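Long-range contacts in putative Scyalone Dehydratase (Novosphingobium aromaticivorans DSM 12444, PDB 3EF8), which is of unknown function but, as a SnoaL-like member of the NTF2 clan, is probably a lyase related to scytalone dehydratase: residues A12-M17 and I77-V82; T85-R90 and D114-V119; A33-E38 and D120-F125; H23-H28 and T70-S75. All coordinates share one frame; numbering follows the deposited sequence.

Contact 1 of 4, residues A12-M17 and I77-V82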
loop_
_atom_site.group_PDB
_atom_site.type_symbol
_atom_site.label_atom_id
_atom_site.label_comp_id
_atom_site.label_asym_id
_atom_site.label_seq_id
_atom_site.Cartn_x
_atom_site.Cartn_y
_atom_site.Cartn_z
ATOM N N ALA A 12 -6.132 2.336 -15.314
ATOM C CA ALA A 12 -6.475 1.026 -15.843
ATOM C C ALA A 12 -5.428 -0.041 -15.580
ATOM O O ALA A 12 -5.753 -1.210 -15.293
ATOM C CB ALA A 12 -6.783 1.107 -17.395
ATOM N N ILE A 13 -4.168 0.352 -15.685
ATOM C CA ILE A 13 -3.045 -0.552 -15.432
ATOM C C ILE A 13 -3.075 -0.959 -13.947
ATOM O O ILE A 13 -2.953 -2.131 -13.607
ATOM C CB ILE A 13 -1.687 0.079 -15.843
ATOM C CG1 ILE A 13 -1.628 0.149 -17.378
ATOM C CG2 ILE A 13 -0.500 -0.705 -15.214
ATOM C CD1 ILE A 13 -0.530 1.099 -17.839
ATOM N N GLU A 14 -3.221 0.032 -13.076
ATOM C CA GLU A 14 -3.256 -0.264 -11.626
ATOM C C GLU A 14 -4.431 -1.191 -11.342
ATOM O O GLU A 14 -4.274 -2.202 -10.608
ATOM C CB GLU A 14 -3.394 1.018 -10.839
ATOM C CG GLU A 14 -2.124 1.852 -10.799
ATOM C CD GLU A 14 -2.232 3.203 -10.194
ATOM O OE1 GLU A 14 -3.352 3.739 -10.108
ATOM O OE2 GLU A 14 -1.153 3.768 -9.855
ATOM N N ARG A 15 -5.610 -0.889 -11.893
ATOM C CA ARG A 15 -6.768 -1.759 -11.721
ATOM C C ARG A 15 -6.474 -3.204 -12.134
ATOM O O ARG A 15 -6.878 -4.163 -11.448
ATOM C CB ARG A 15 -7.987 -1.198 -12.488
ATOM C CG ARG A 15 -9.220 -2.050 -12.469
ATOM C CD ARG A 15 -9.615 -2.451 -11.045
ATOM N NE ARG A 15 -10.884 -3.166 -11.014
ATOM C CZ ARG A 15 -12.083 -2.584 -11.015
ATOM N NH1 ARG A 15 -12.227 -1.265 -11.021
ATOM N NH2 ARG A 15 -13.148 -3.370 -11.013
HETATM N N MSE A 16 -5.801 -3.371 -13.263
HETATM C CA MSE A 16 -5.496 -4.729 -13.746
HETATM C C MSE A 16 -4.588 -5.421 -12.762
HETATM O O MSE A 16 -4.787 -6.609 -12.436
HETATM C CB MSE A 16 -4.897 -4.659 -15.155
HETATM C CG MSE A 16 -4.621 -5.970 -15.782
HETATM SE SE MSE A 16 -2.984 -6.844 -15.205
HETATM C CE MSE A 16 -1.729 -5.770 -16.323
HETATM N N MSE A 17 -3.596 -4.695 -12.251
HETATM C CA MSE A 17 -2.648 -5.271 -11.301
HETATM C C MSE A 17 -3.367 -5.701 -10.014
HETATM O O MSE A 17 -3.017 -6.725 -9.413
HETATM C CB MSE A 17 -1.517 -4.309 -10.995
HETATM C CG MSE A 17 -0.679 -3.966 -12.271
HETATM SE SE MSE A 17 0.596 -2.596 -11.980
HETATM C CE MSE A 17 1.856 -3.449 -10.753
ATOM N N ILE A 77 3.502 1.985 -7.062
ATOM C CA ILE A 77 3.401 1.690 -8.492
ATOM C C ILE A 77 3.859 2.880 -9.333
ATOM O O ILE A 77 3.324 3.952 -9.196
ATOM C CB ILE A 77 1.994 1.251 -8.860
ATOM C CG1 ILE A 77 1.630 -0.086 -8.138
ATOM C CG2 ILE A 77 1.858 1.057 -10.388
ATOM C CD1 ILE A 77 0.166 -0.481 -8.213
ATOM N N CYS A 78 4.890 2.651 -10.146
ATOM C CA CYS A 78 5.571 3.649 -11.004
ATOM C C CYS A 78 5.416 3.189 -12.438
ATOM O O CYS A 78 5.814 2.091 -12.787
ATOM C CB CYS A 78 7.025 3.675 -10.618
ATOM S SG CYS A 78 7.296 4.189 -8.910
ATOM N N ILE A 79 4.809 4.019 -13.264
ATOM C CA ILE A 79 4.467 3.658 -14.645
ATOM C C ILE A 79 5.131 4.606 -15.617
ATOM O O ILE A 79 4.978 5.794 -15.494
ATOM C CB ILE A 79 2.963 3.714 -14.837
ATOM C CG1 ILE A 79 2.274 2.722 -13.855
ATOM C CG2 ILE A 79 2.618 3.369 -16.322
ATOM C CD1 ILE A 79 0.744 2.789 -13.867
ATOM N N ASP A 80 5.853 4.029 -16.561
ATOM C CA ASP A 80 6.491 4.782 -17.667
ATOM C C ASP A 80 5.918 4.227 -18.960
ATOM O O ASP A 80 6.133 3.085 -19.291
ATOM C CB ASP A 80 7.998 4.591 -17.673
ATOM C CG ASP A 80 8.670 5.131 -16.428
ATOM O OD1 ASP A 80 8.205 6.157 -15.939
ATOM O OD2 ASP A 80 9.670 4.534 -15.974
ATOM N N PHE A 81 5.218 5.077 -19.693
ATOM C CA PHE A 81 4.660 4.687 -20.968
ATOM C C PHE A 81 5.697 4.653 -22.087
ATOM O O PHE A 81 6.441 5.622 -22.259
ATOM C CB PHE A 81 3.510 5.588 -21.366
ATOM C CG PHE A 81 2.286 5.390 -20.534
ATOM C CD1 PHE A 81 1.390 4.360 -20.814
ATOM C CD2 PHE A 81 2.058 6.208 -19.469
ATOM C CE1 PHE A 81 0.266 4.167 -20.033
ATOM C CE2 PHE A 81 0.954 6.013 -18.676
ATOM C CZ PHE A 81 0.055 5.012 -18.956
ATOM N N VAL A 82 5.750 3.532 -22.793
ATOM C CA VAL A 82 6.513 3.467 -24.059
ATOM C C VAL A 82 5.645 4.129 -25.105
ATOM O O VAL A 82 6.073 5.072 -25.801
ATOM C CB VAL A 82 6.879 2.051 -24.428
ATOM C CG1 VAL A 82 7.627 2.066 -25.778
ATOM C CG2 VAL A 82 7.758 1.446 -23.331
HETATM O O HOH W 1 0.840 4.508 -8.207
#
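Ile-13 lies over Ile-79 on the inner side of the sheet. The two side chains slide past each other in opposite directions. CG2 of Ile-13 meets CD1 of Ile-79 at 3.9 Å. CG2 of Ile-13 stands anti to the backbone N, and the other branch ends in CD1. That CD1 reaches the Phe-81 ring tip to tip, 3.9 Å from CE1, at an oblique angle to the ring. Ile-79 CG2 lies over one face of the same ring, toward its rim.

At the next residue, Glu-14 crosses Ile-77 obliquely and packs on it by its aliphatic part. CG of Glu-14 is 4.1 Å from CG2 of Ile-77. The same methyl meets the selenium of Met-17, a selenomethionine, tip to tip at 4.2 Å. The carboxylate of Glu-14 is linked to the strand by a water. This water donates to OE2 of Glu-14 and to the carbonyl O of Ile-77, each at 2.7 Å. OE2 of Glu-14 also forms a salt bridge with Arg-11 of the second subunit, so this buried acid has both a water and a charged partner.

The axes of segments 12-17 and 77-81 run at 131° to each other. Ile-13 also touches Trp-123 of strand 122-136 and Val-116 of strand 106-119. Ile-77 and Met-17 both reach Ser-91 of strand 86-99. Helix 3-25 thus spans several strands of the curved sheet.

Contact 2 of 4, residues T85-R90 and D114-V119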
loop_
_atom_site.group_PDB
_atom_site.type_symbol
_atom_site.label_atom_id
_atom_site.label_comp_id
_atom_site.label_asym_id
_atom_site.label_seq_id
_atom_site.Cartn_x
_atom_site.Cartn_y
_atom_site.Cartn_z
ATOM N N THR A 85 -0.113 2.012 -25.687
ATOM C CA THR A 85 -0.492 0.604 -25.509
ATOM C C THR A 85 0.621 -0.266 -24.980
ATOM O O THR A 85 0.520 -1.468 -24.978
ATOM C CB THR A 85 -1.025 -0.032 -26.818
ATOM O OG1 THR A 85 0.047 -0.036 -27.784
ATOM C CG2 THR A 85 -2.263 0.706 -27.326
ATOM N N GLU A 86 1.634 0.373 -24.397
ATOM C CA GLU A 86 2.784 -0.336 -23.822
ATOM C C GLU A 86 3.416 0.479 -22.726
ATOM O O GLU A 86 3.760 1.640 -22.915
ATOM C CB GLU A 86 3.872 -0.640 -24.867
ATOM C CG GLU A 86 5.079 -1.413 -24.338
ATOM C CD GLU A 86 6.226 -1.595 -25.333
ATOM O OE1 GLU A 86 6.025 -1.330 -26.537
ATOM O OE2 GLU A 86 7.298 -2.062 -24.930
ATOM N N ALA A 87 3.533 -0.118 -21.542
ATOM C CA ALA A 87 4.133 0.577 -20.434
ATOM C C ALA A 87 5.018 -0.364 -19.651
ATOM O O ALA A 87 4.759 -1.569 -19.551
ATOM C CB ALA A 87 3.053 1.183 -19.520
ATOM N N ASN A 88 6.015 0.239 -19.025
ATOM C CA ASN A 88 6.940 -0.416 -18.114
ATOM C C ASN A 88 6.555 0.055 -16.706
ATOM O O ASN A 88 6.300 1.228 -16.453
ATOM C CB ASN A 88 8.362 -0.001 -18.430
ATOM C CG ASN A 88 8.814 -0.476 -19.781
ATOM O OD1 ASN A 88 8.370 -1.512 -20.238
ATOM N ND2 ASN A 88 9.737 0.284 -20.419
ATOM N N VAL A 89 6.461 -0.912 -15.802
ATOM C CA VAL A 89 5.988 -0.629 -14.445
ATOM C C VAL A 89 6.944 -1.194 -13.404
ATOM O O VAL A 89 7.455 -2.316 -13.533
ATOM C CB VAL A 89 4.633 -1.300 -14.221
ATOM C CG1 VAL A 89 3.941 -0.827 -12.885
ATOM C CG2 VAL A 89 3.691 -1.006 -15.435
ATOM N N ARG A 90 7.198 -0.429 -12.362
ATOM C CA ARG A 90 7.954 -0.884 -11.202
ATOM C C ARG A 90 7.044 -0.737 -10.015
ATOM O O ARG A 90 6.345 0.274 -9.863
ATOM C CB ARG A 90 9.205 -0.050 -10.952
ATOM C CG ARG A 90 10.061 -0.543 -9.792
ATOM C CD ARG A 90 11.179 0.435 -9.467
ATOM N NE ARG A 90 10.650 1.631 -8.844
ATOM C CZ ARG A 90 11.140 2.838 -9.014
ATOM N NH1 ARG A 90 12.147 3.054 -9.848
ATOM N NH2 ARG A 90 10.612 3.827 -8.343
ATOM N N ASP A 114 7.602 -4.994 -14.553
ATOM C CA ASP A 114 6.657 -5.484 -15.511
ATOM C C ASP A 114 6.642 -4.672 -16.796
ATOM O O ASP A 114 6.974 -3.482 -16.802
ATOM C CB ASP A 114 5.230 -5.403 -14.906
ATOM C CG ASP A 114 5.047 -6.211 -13.611
ATOM O OD1 ASP A 114 5.611 -7.332 -13.500
ATOM O OD2 ASP A 114 4.282 -5.699 -12.739
ATOM N N THR A 115 6.295 -5.338 -17.893
ATOM C CA THR A 115 5.832 -4.671 -19.100
ATOM C C THR A 115 4.428 -5.155 -19.380
ATOM O O THR A 115 4.169 -6.390 -19.416
ATOM C CB THR A 115 6.752 -4.973 -20.311
ATOM O OG1 THR A 115 8.066 -4.471 -20.021
ATOM C CG2 THR A 115 6.193 -4.331 -21.627
ATOM N N VAL A 116 3.541 -4.186 -19.505
ATOM C CA VAL A 116 2.144 -4.377 -19.795
ATOM C C VAL A 116 1.822 -3.804 -21.191
ATOM O O VAL A 116 2.428 -2.835 -21.660
ATOM C CB VAL A 116 1.245 -3.773 -18.675
ATOM C CG1 VAL A 116 1.537 -4.504 -17.349
ATOM C CG2 VAL A 116 1.435 -2.290 -18.549
ATOM N N VAL A 117 0.888 -4.463 -21.860
ATOM C CA VAL A 117 0.437 -4.052 -23.189
ATOM C C VAL A 117 -1.059 -4.028 -23.219
ATOM O O VAL A 117 -1.706 -4.810 -22.557
ATOM C CB VAL A 117 1.002 -5.006 -24.289
ATOM C CG1 VAL A 117 2.523 -4.863 -24.382
ATOM C CG2 VAL A 117 0.579 -6.466 -24.004
ATOM N N LYS A 118 -1.615 -3.125 -24.017
ATOM C CA LYS A 118 -3.050 -2.989 -24.131
ATOM C C LYS A 118 -3.541 -3.637 -25.404
ATOM O O LYS A 118 -3.118 -3.285 -26.506
ATOM C CB LYS A 118 -3.483 -1.543 -24.076
ATOM C CG LYS A 118 -4.908 -1.345 -23.678
ATOM C CD LYS A 118 -5.363 0.097 -23.829
ATOM C CE LYS A 118 -6.821 0.274 -23.386
ATOM N NZ LYS A 118 -7.377 1.638 -23.641
ATOM N N VAL A 119 -4.434 -4.589 -25.219
ATOM C CA VAL A 119 -4.962 -5.369 -26.344
ATOM C C VAL A 119 -6.473 -5.422 -26.276
ATOM O O VAL A 119 -7.038 -5.823 -25.279
ATOM C CB VAL A 119 -4.342 -6.745 -26.366
ATOM C CG1 VAL A 119 -2.854 -6.644 -26.665
ATOM C CG2 VAL A 119 -4.532 -7.498 -25.087
#
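The flat side-chain amide of Asn-88 has Thr-115 at its oxygen. OG1 of Thr-115, set beside it by standing anti to the carbonyl carbon (chi1 -62°), donates to OD1 of Asn-88 at 3.0 Å, tilted 27° from the plane of the amide C=O. The two side chains lie side by side and point the same way. CG2 of Thr-115 turns to CG of Glu-86, 4.1 Å away. A valine in place of Thr-115 would probably leave OD1 of Asn-88 without this donor and the amide freer to turn.

The strands are antiparallel. Ala-87 with Val-116 and Val-89 with Asp-114 are hydrogen-bonded pairs, each closed by two backbone bonds. Lys-118 N adds a bond to Thr-85 O at 2.9 Å. On the face opposite Asn-88 and Thr-115, CG2 of Val-116 meets CB of Ala-87 at 4.0 Å and CG2 of Val-89 at 4.1 Å. Asp-114 lies on this face too, and its OD2 forms a salt bridge with Arg-128.

Strands 86-99 and 106-119 form a beta hairpin. Strand 67-81 flanks it beside 86-99, and strand 122-136 beside 106-119. Helix 3-25 covers the Ala-87 and Val-116 face through Ile-13, Met-16 and Met-17.

Contact 3 of 4, residues A33-E38 and D120-F125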
loop_
_atom_site.group_PDB
_atom_site.type_symbol
_atom_site.label_atom_id
_atom_site.label_comp_id
_atom_site.label_asym_id
_atom_site.label_seq_id
_atom_site.Cartn_x
_atom_site.Cartn_y
_atom_site.Cartn_z
ATOM N N ALA A 33 -4.764 -16.102 -15.726
ATOM C CA ALA A 33 -4.199 -16.355 -17.069
ATOM C C ALA A 33 -4.798 -15.447 -18.129
ATOM O O ALA A 33 -4.150 -15.153 -19.148
ATOM C CB ALA A 33 -4.362 -17.837 -17.464
ATOM N N ALA A 34 -6.003 -14.952 -17.918
ATOM C CA ALA A 34 -6.639 -14.041 -18.870
ATOM C C ALA A 34 -5.968 -12.670 -18.912
ATOM O O ALA A 34 -6.219 -11.862 -19.792
ATOM C CB ALA A 34 -8.109 -13.900 -18.585
ATOM N N LEU A 35 -5.123 -12.416 -17.910
ATOM C CA LEU A 35 -4.424 -11.136 -17.782
ATOM C C LEU A 35 -3.004 -11.195 -18.319
ATOM O O LEU A 35 -2.236 -10.265 -18.116
ATOM C CB LEU A 35 -4.426 -10.679 -16.322
ATOM C CG LEU A 35 -5.818 -10.398 -15.788
ATOM C CD1 LEU A 35 -5.782 -10.005 -14.273
ATOM C CD2 LEU A 35 -6.550 -9.329 -16.608
ATOM N N PHE A 36 -2.675 -12.278 -19.015
ATOM C CA PHE A 36 -1.370 -12.440 -19.698
ATOM C C PHE A 36 -1.582 -12.684 -21.187
ATOM O O PHE A 36 -2.520 -13.387 -21.574
ATOM C CB PHE A 36 -0.572 -13.620 -19.165
ATOM C CG PHE A 36 0.045 -13.370 -17.838
ATOM C CD1 PHE A 36 -0.758 -13.357 -16.706
ATOM C CD2 PHE A 36 1.413 -13.154 -17.687
ATOM C CE1 PHE A 36 -0.225 -13.095 -15.483
ATOM C CE2 PHE A 36 1.928 -12.906 -16.408
ATOM C CZ PHE A 36 1.093 -12.885 -15.344
ATOM N N VAL A 37 -0.720 -12.064 -21.997
ATOM C CA VAL A 37 -0.690 -12.359 -23.444
ATOM C C VAL A 37 -0.112 -13.736 -23.643
ATOM O O VAL A 37 0.562 -14.304 -22.781
ATOM C CB VAL A 37 0.105 -11.295 -24.249
ATOM C CG1 VAL A 37 -0.566 -9.922 -24.134
ATOM C CG2 VAL A 37 1.542 -11.257 -23.863
ATOM N N GLU A 38 -0.368 -14.270 -24.854
ATOM C CA GLU A 38 0.141 -15.603 -25.168
ATOM C C GLU A 38 1.652 -15.701 -25.128
ATOM O O GLU A 38 2.250 -16.638 -24.616
ATOM C CB GLU A 38 -0.319 -16.005 -26.577
ATOM C CG GLU A 38 0.219 -17.318 -27.040
ATOM C CD GLU A 38 -0.332 -18.495 -26.241
ATOM O OE1 GLU A 38 -1.344 -18.326 -25.513
ATOM O OE2 GLU A 38 0.258 -19.598 -26.358
ATOM N N ASP A 120 -7.124 -4.971 -27.350
ATOM C CA ASP A 120 -8.581 -5.019 -27.458
ATOM C C ASP A 120 -9.241 -4.428 -26.207
ATOM O O ASP A 120 -10.216 -4.964 -25.681
ATOM C CB ASP A 120 -9.043 -6.469 -27.694
ATOM C CG ASP A 120 -10.361 -6.560 -28.451
ATOM O OD1 ASP A 120 -10.782 -5.556 -29.061
ATOM O OD2 ASP A 120 -10.967 -7.657 -28.450
ATOM N N GLY A 121 -8.666 -3.334 -25.723
ATOM C CA GLY A 121 -9.255 -2.581 -24.628
ATOM C C GLY A 121 -8.835 -2.990 -23.237
ATOM O O GLY A 121 -9.302 -2.392 -22.275
ATOM N N GLN A 122 -8.001 -4.019 -23.155
ATOM C CA GLN A 122 -7.563 -4.582 -21.860
ATOM C C GLN A 122 -6.054 -4.618 -21.713
ATOM O O GLN A 122 -5.325 -5.128 -22.564
ATOM C CB GLN A 122 -8.070 -6.016 -21.743
ATOM C CG GLN A 122 -7.575 -6.832 -20.538
ATOM C CD GLN A 122 -8.220 -6.391 -19.226
ATOM O OE1 GLN A 122 -9.452 -6.342 -19.131
ATOM N NE2 GLN A 122 -7.396 -6.082 -18.200
ATOM N N TRP A 123 -5.574 -4.097 -20.582
ATOM C CA TRP A 123 -4.167 -4.250 -20.251
ATOM C C TRP A 123 -3.888 -5.655 -19.791
ATOM O O TRP A 123 -4.651 -6.251 -19.036
ATOM C CB TRP A 123 -3.746 -3.225 -19.177
ATOM C CG TRP A 123 -3.710 -1.789 -19.714
ATOM C CD1 TRP A 123 -4.688 -0.867 -19.643
ATOM C CD2 TRP A 123 -2.624 -1.163 -20.432
ATOM N NE1 TRP A 123 -4.293 0.318 -20.239
ATOM C CE2 TRP A 123 -3.040 0.139 -20.757
ATOM C CE3 TRP A 123 -1.367 -1.589 -20.845
ATOM C CZ2 TRP A 123 -2.214 1.038 -21.426
ATOM C CZ3 TRP A 123 -0.555 -0.687 -21.519
ATOM C CH2 TRP A 123 -0.986 0.596 -21.797
ATOM N N LYS A 124 -2.772 -6.163 -20.244
ATOM C CA LYS A 124 -2.292 -7.494 -19.930
ATOM C C LYS A 124 -0.814 -7.469 -19.716
ATOM O O LYS A 124 -0.112 -6.604 -20.232
ATOM C CB LYS A 124 -2.625 -8.478 -21.076
ATOM C CG LYS A 124 -4.117 -8.646 -21.277
ATOM C CD LYS A 124 -4.391 -9.723 -22.288
ATOM C CE LYS A 124 -5.867 -9.919 -22.473
ATOM N NZ LYS A 124 -6.080 -10.912 -23.594
ATOM N N PHE A 125 -0.351 -8.420 -18.922
ATOM C CA PHE A 125 1.066 -8.615 -18.770
ATOM C C PHE A 125 1.724 -9.240 -19.969
ATOM O O PHE A 125 1.317 -10.289 -20.436
ATOM C CB PHE A 125 1.448 -9.454 -17.541
ATOM C CG PHE A 125 1.043 -8.799 -16.215
ATOM C CD1 PHE A 125 1.758 -7.729 -15.715
ATOM C CD2 PHE A 125 -0.027 -9.299 -15.456
ATOM C CE1 PHE A 125 1.416 -7.148 -14.499
ATOM C CE2 PHE A 125 -0.399 -8.706 -14.270
ATOM C CZ PHE A 125 0.359 -7.668 -13.776
HETATM O O HOH W 2 -5.556 -13.479 -22.364
#
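Two backbone hydrogen bonds join Leu-35 and Val-37 to Phe-125. Phe-125 N donates to Leu-35 O at 2.8 Å, and Val-37 N donates to Phe-125 O at 3.1 Å. They make Phe-36 and Phe-125 a parallel bridge pair.

The aromatic contact follows from this pairing, since both rings project from the same face. CB of Phe-125 sits over one face of the Phe-36 ring, toward the rim, in a CH-pi contact 3.9 Å from the ring centroid. The two rings meet obliquely, with their planes at 39°.

The polar contacts lie around Lys-124. Its chain is extended beyond CG and runs past the turn, with CE 3.3 Å from Ala-34 O. A water accepts from NZ of Lys-124 at 2.9 Å and donates to the carbonyl O atoms of Ala-34 and Phe-36. Two residues earlier, NE2 of Gln-122 donates to Trp-123 O, in the carbonyl plane and on a lone pair.

Among the aliphatic contacts, CG1 of Val-37 rests on CB of Lys-124 at 4.0 Å. CD2 of Leu-35 touches NE2 of Gln-122 at 3.7 Å.

Phe-36 also stacks on Tyr-56, and Phe-125 packs on Met-16 of helix 3-25. A type I turn from Ala-33 to Phe-36 delivers the short strand 36-37 alongside strand 122-136. This is consistent with the NTF2-like fold, with helices in the concave side of a curved sheet.

Contact 4 of 4, residues H23-H28 and T70-S75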
loop_
_atom_site.group_PDB
_atom_site.type_symbol
_atom_site.label_atom_id
_atom_site.label_comp_id
_atom_site.label_asym_id
_atom_site.label_seq_id
_atom_site.Cartn_x
_atom_site.Cartn_y
_atom_site.Cartn_z
ATOM N N HIS A 23 -7.633 -11.945 -7.774
ATOM C CA HIS A 23 -7.875 -13.283 -8.270
ATOM C C HIS A 23 -6.868 -14.333 -7.796
ATOM O O HIS A 23 -7.162 -15.496 -7.625
ATOM C CB HIS A 23 -8.010 -13.259 -9.805
ATOM C CG HIS A 23 -9.272 -12.599 -10.242
ATOM N ND1 HIS A 23 -10.512 -13.054 -9.837
ATOM C CD2 HIS A 23 -9.498 -11.495 -10.987
ATOM C CE1 HIS A 23 -11.450 -12.268 -10.331
ATOM N NE2 HIS A 23 -10.862 -11.309 -11.027
ATOM N N LEU A 24 -5.677 -13.897 -7.474
ATOM C CA LEU A 24 -4.653 -14.759 -6.927
ATOM C C LEU A 24 -5.043 -15.150 -5.481
ATOM O O LEU A 24 -5.026 -16.324 -5.122
ATOM C CB LEU A 24 -3.291 -14.030 -6.952
ATOM C CG LEU A 24 -2.124 -14.803 -6.378
ATOM C CD1 LEU A 24 -1.952 -16.226 -7.017
ATOM C CD2 LEU A 24 -0.821 -13.978 -6.530
ATOM N N ASP A 25 -5.410 -14.145 -4.667
ATOM C CA ASP A 25 -5.807 -14.412 -3.293
ATOM C C ASP A 25 -7.102 -15.229 -3.247
ATOM O O ASP A 25 -7.361 -15.979 -2.290
ATOM C CB ASP A 25 -5.979 -13.128 -2.531
ATOM C CG ASP A 25 -4.644 -12.423 -2.207
ATOM O OD1 ASP A 25 -3.576 -13.056 -2.322
ATOM O OD2 ASP A 25 -4.680 -11.193 -1.919
HETATM N N MSE A 26 -7.899 -15.139 -4.306
HETATM C CA MSE A 26 -9.179 -15.889 -4.418
HETATM C C MSE A 26 -8.990 -17.277 -5.029
HETATM O O MSE A 26 -9.942 -18.047 -5.113
HETATM C CB MSE A 26 -10.168 -15.137 -5.251
HETATM C CG MSE A 26 -10.595 -13.846 -4.651
HETATM SE SE MSE A 26 -11.793 -14.145 -3.099
HETATM C CE MSE A 26 -13.325 -14.749 -4.145
ATOM N N ASN A 27 -7.790 -17.619 -5.437
ATOM C CA ASN A 27 -7.509 -18.897 -6.141
ATOM C C ASN A 27 -8.339 -19.040 -7.431
ATOM O O ASN A 27 -9.095 -20.030 -7.602
ATOM C CB ASN A 27 -7.728 -20.085 -5.214
ATOM C CG ASN A 27 -7.263 -21.375 -5.827
ATOM O OD1 ASN A 27 -6.468 -21.350 -6.748
ATOM N ND2 ASN A 27 -7.793 -22.491 -5.345
ATOM N N HIS A 28 -8.220 -18.048 -8.312
ATOM C CA HIS A 28 -8.931 -18.032 -9.584
ATOM C C HIS A 28 -7.907 -18.078 -10.730
ATOM O O HIS A 28 -7.697 -17.062 -11.399
ATOM C CB HIS A 28 -9.781 -16.772 -9.761
ATOM C CG HIS A 28 -10.912 -16.618 -8.788
ATOM N ND1 HIS A 28 -11.547 -15.421 -8.589
ATOM C CD2 HIS A 28 -11.560 -17.522 -8.007
ATOM C CE1 HIS A 28 -12.517 -15.578 -7.704
ATOM N NE2 HIS A 28 -12.570 -16.849 -7.356
ATOM N N THR A 70 -3.689 -16.524 0.920
ATOM C CA THR A 70 -2.635 -15.538 0.653
ATOM C C THR A 70 -3.254 -14.143 0.705
ATOM O O THR A 70 -4.455 -13.949 0.503
ATOM C CB THR A 70 -1.940 -15.743 -0.721
ATOM O OG1 THR A 70 -2.870 -15.616 -1.779
ATOM C CG2 THR A 70 -1.308 -17.103 -0.893
ATOM N N SER A 71 -2.398 -13.158 0.975
ATOM C CA SER A 71 -2.795 -11.777 0.922
ATOM C C SER A 71 -1.700 -10.966 0.235
ATOM O O SER A 71 -0.569 -10.989 0.661
ATOM C CB SER A 71 -3.021 -11.256 2.335
ATOM O OG SER A 71 -3.654 -9.994 2.338
ATOM N N HIS A 72 -2.079 -10.292 -0.852
ATOM C CA HIS A 72 -1.152 -9.487 -1.626
ATOM C C HIS A 72 -1.533 -8.015 -1.538
ATOM O O HIS A 72 -2.648 -7.606 -1.766
ATOM C CB HIS A 72 -1.168 -9.920 -3.083
ATOM C CG HIS A 72 -0.512 -11.221 -3.331
ATOM N ND1 HIS A 72 -1.084 -12.430 -2.974
ATOM C CD2 HIS A 72 0.708 -11.519 -3.837
ATOM C CE1 HIS A 72 -0.239 -13.411 -3.252
ATOM N NE2 HIS A 72 0.851 -12.893 -3.798
ATOM N N HIS A 73 -0.518 -7.241 -1.191
ATOM C CA HIS A 73 -0.623 -5.813 -0.976
ATOM C C HIS A 73 0.372 -5.160 -1.931
ATOM O O HIS A 73 1.580 -5.272 -1.756
ATOM C CB HIS A 73 -0.238 -5.489 0.485
ATOM C CG HIS A 73 -1.024 -6.287 1.487
ATOM N ND1 HIS A 73 -2.033 -5.721 2.244
ATOM C CD2 HIS A 73 -1.007 -7.608 1.786
ATOM C CE1 HIS A 73 -2.604 -6.688 2.966
ATOM N NE2 HIS A 73 -2.017 -7.836 2.690
ATOM N N ASN A 74 -0.137 -4.438 -2.922
ATOM C CA ASN A 74 0.668 -3.886 -4.000
ATOM C C ASN A 74 0.661 -2.400 -3.899
ATOM O O ASN A 74 -0.429 -1.802 -3.839
ATOM C CB ASN A 74 0.061 -4.283 -5.334
ATOM C CG ASN A 74 -0.031 -5.779 -5.491
ATOM O OD1 ASN A 74 -1.020 -6.428 -5.105
ATOM N ND2 ASN A 74 1.007 -6.352 -6.089
ATOM N N SER A 75 1.844 -1.799 -3.869
ATOM C CA SER A 75 1.966 -0.377 -3.626
ATOM C C SER A 75 3.145 0.178 -4.418
ATOM O O SER A 75 3.876 -0.556 -5.103
ATOM C CB SER A 75 2.195 -0.098 -2.133
ATOM O OG SER A 75 3.425 -0.600 -1.676
HETATM O O HOH W 3 -4.472 -17.586 -2.724
HETATM O O HOH W 4 -4.840 -8.655 -3.253
HETATM O O HOH W 5 -6.461 -15.751 0.256
#
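Asp-25 and His-72 form a histidine-carboxylate hydrogen bond, with the aspartate buried, where the end of helix 3-25 meets strand 67-81 in this NTF2-like fold. Enzymes of this fold usually have their pocket between helices and sheet, so the pair may line such a site.

Three protein donors grip the carboxylate. ND1 of His-72 donates to OD1 of Asp-25 at 2.7 Å, on the syn side and close to the plane of the ring. OG1 of Thr-70 donates to the same OD1 at 2.7 Å, from the anti side. His-72 N donates to OD2 of Asp-25 at 3.0 Å through the syn lone pair. The carboxylate and imidazole planes are turned 34° apart. An alanine at Asp-25 would probably leave ND1 and N of His-72 and OG1 of Thr-70 without these acceptors, and the imidazole freer to turn.

Waters add three more links. One joins OD2 of Asp-25 to His-72 O. Another joins Leu-24 O to OG1 of Thr-70. A third joins Asp-25 O to Thr-70 N.

The helix stops in a Schellman motif at Asn-27. ND2 of Asn-27 bonds to Ala-149 O of the third subunit, which packs close by.

CG of Leu-24, anti to the backbone N (chi1 179°), comes within 3.9 Å of CE1 of His-72. Its CD2 lies over one face of the His-72 ring, toward the rim, in a CH-pi contact, 3.4 Å from CE1.

How the contacts relate
Helix 3-25 opens contact 1 and then, at its C-terminal end, contact 4. Contact 3 opens next, at the turn into strand 36-37. Strand 67-81 then closes contact 4 first and contact 1 second, so contact 4 lies within contact 1. The two bind one helix to one strand at places about 17 Å apart between centres. Contact 2 opens and closes later as a hairpin, in series with contact 1. It falls within contact 3, which closes last on strand 122-136 and crosses both 1 and 4. Backbone bonds link Cys-78 to Arg-90 and Val-117 to Lys-124. All four contacts reach one sheet, and helix 3-25 lies across it.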